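Local coordinates for YkuI protein (Bacillus subtilis, PDB 2BAS) that carries an EAL domain, binds the second messenger cyclic di-GMP and is probably a phosphodiesterase that cleaves it, at residues L101-D106 / E262-R267. Residues are numbered along the deposited sequence; the frame is centred on the assembly and turned at random.
Sequences LEADSD and ETFLER
Ala103 meets Phe264, and Arg267 reaches across to Asp104 and Asp106 in a salt-bridge network, on the surface of the EAL domain, a TIM-barrel-like fold. The contact joins the loop between helix 82-100 and strand 108-112 to the loop that runs from strand 249-252 toward the long helix 271-311. The apolar part is small. Ala103 CB approaches the Phe264 ring obliquely, 3.6 Å from Phe264 CD1, while Tyr56 stacks on the same ring, Tyr42 meets it edge-to-face and Phe100 meets it with the planes steeply inclined.

In the polar part, both aspartates approach the guanidinium group at its edge. Asp106 is the closer partner, its carboxylate plane turned only 23° from that of the arginine: Arg267 NH1 faces both of its oxygens, and Arg267 NH2 makes a weak bond to Asp106 OD1 alone, at 3.2 Å. Asp104 is turned more steeply, at 56°, and its OD1 lies alongside the arginine stem, 3.2 Å from Arg267 CD; the charge pair from Asp104 OD1 to Arg267 NH1 is long, at 3.9 Å. The arginine chain bends at chi3, which turns NH1 to Asp106 while CD stays beside Asp104 OD1. Arg267 NH2 also donates a hydrogen bond to Val53 O, which helps to fix the group's rotation. Asp106 OD1 accepts a weak hydrogen bond from Arg267 NH1 at 2.8 Å, with an N-H...O angle of 146°.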
# COMPACT_ATOMS: atom_id res chain seq x y z
N LEU A 101 32.67 14.61 14.74
CA LEU A 101 33.64 14.06 15.71
C LEU A 101 33.72 14.87 17.01
O LEU A 101 34.28 14.39 18.00
CB LEU A 101 35.04 13.95 15.09
CG LEU A 101 35.50 12.77 14.22
CD1 LEU A 101 36.94 13.01 13.79
CD2 LEU A 101 35.39 11.44 14.95
N GLU A 102 33.18 16.09 17.00
CA GLU A 102 33.17 16.97 18.17
C GLU A 102 31.85 16.91 18.93
O GLU A 102 31.82 17.08 20.14
CB GLU A 102 33.48 18.42 17.77
CG GLU A 102 34.78 18.61 16.98
CD GLU A 102 36.03 18.12 17.71
OE1 GLU A 102 36.23 18.47 18.90
OE2 GLU A 102 36.83 17.40 17.08
N ALA A 103 30.76 16.68 18.21
CA ALA A 103 29.42 16.66 18.81
C ALA A 103 29.06 15.33 19.49
O ALA A 103 29.91 14.47 19.68
CB ALA A 103 28.38 17.03 17.78
N ASP A 104 27.78 15.19 19.82
CA ASP A 104 27.26 14.01 20.52
C ASP A 104 27.44 12.72 19.72
O ASP A 104 27.19 12.69 18.51
CB ASP A 104 25.78 14.23 20.85
CG ASP A 104 25.51 15.57 21.54
OD1 ASP A 104 24.56 15.64 22.34
OD2 ASP A 104 26.25 16.55 21.29
N SER A 105 27.86 11.67 20.42
CA SER A 105 28.22 10.37 19.82
C SER A 105 27.04 9.52 19.28
O SER A 105 27.24 8.41 18.78
CB SER A 105 29.02 9.57 20.86
OG SER A 105 29.64 8.43 20.30
N ASP A 106 25.82 10.05 19.35
CA ASP A 106 24.63 9.28 18.98
C ASP A 106 23.81 9.92 17.85
O ASP A 106 22.78 9.38 17.42
CB ASP A 106 23.73 9.08 20.20
CG ASP A 106 23.09 10.38 20.67
OD1 ASP A 106 21.84 10.43 20.76
OD2 ASP A 106 23.82 11.36 20.93
N GLU A 262 24.86 26.55 9.83
CA GLU A 262 26.22 26.05 9.83
C GLU A 262 26.62 25.43 11.17
O GLU A 262 27.72 24.88 11.29
CB GLU A 262 27.19 27.18 9.45
CG GLU A 262 27.15 28.42 10.36
CD GLU A 262 26.09 29.46 9.95
OE1 GLU A 262 24.93 29.09 9.66
OE2 GLU A 262 26.45 30.67 9.94
N THR A 263 25.73 25.53 12.17
CA THR A 263 26.06 25.06 13.51
C THR A 263 25.01 24.13 14.11
O THR A 263 23.81 24.31 13.88
CB THR A 263 26.27 26.25 14.49
OG1 THR A 263 26.88 27.35 13.80
CG2 THR A 263 27.16 25.84 15.66
N PHE A 264 25.47 23.14 14.87
CA PHE A 264 24.58 22.25 15.58
C PHE A 264 23.82 23.02 16.65
O PHE A 264 24.32 23.98 17.23
CB PHE A 264 25.34 21.07 16.19
CG PHE A 264 25.93 20.14 15.17
CD1 PHE A 264 27.09 19.43 15.46
CD2 PHE A 264 25.35 19.98 13.92
CE1 PHE A 264 27.64 18.55 14.53
CE2 PHE A 264 25.91 19.12 12.98
CZ PHE A 264 27.06 18.40 13.29
N LEU A 265 22.59 22.58 16.88
CA LEU A 265 21.68 23.22 17.81
C LEU A 265 21.68 22.47 19.12
O LEU A 265 22.25 21.38 19.21
CB LEU A 265 20.26 23.19 17.23
CG LEU A 265 20.05 23.74 15.81
CD1 LEU A 265 18.67 23.38 15.34
CD2 LEU A 265 20.27 25.25 15.77
N GLU A 266 21.04 23.05 20.14
CA GLU A 266 20.78 22.33 21.38
C GLU A 266 19.85 21.17 21.03
O GLU A 266 18.93 21.32 20.22
CB GLU A 266 20.12 23.26 22.41
CG GLU A 266 20.98 24.45 22.85
CD GLU A 266 21.35 25.41 21.71
OE1 GLU A 266 20.56 25.47 20.71
OE2 GLU A 266 22.42 26.08 21.80
N ARG A 267 20.09 20.01 21.61
CA ARG A 267 19.33 18.82 21.25
C ARG A 267 17.84 18.88 21.63
O ARG A 267 17.02 18.17 21.05
CB ARG A 267 20.03 17.55 21.71
CG ARG A 267 21.29 17.31 20.88
CD ARG A 267 21.76 15.88 20.90
NE ARG A 267 20.76 14.96 20.35
CZ ARG A 267 20.98 13.67 20.16
NH1 ARG A 267 22.17 13.16 20.45
NH2 ARG A 267 20.02 12.89 19.68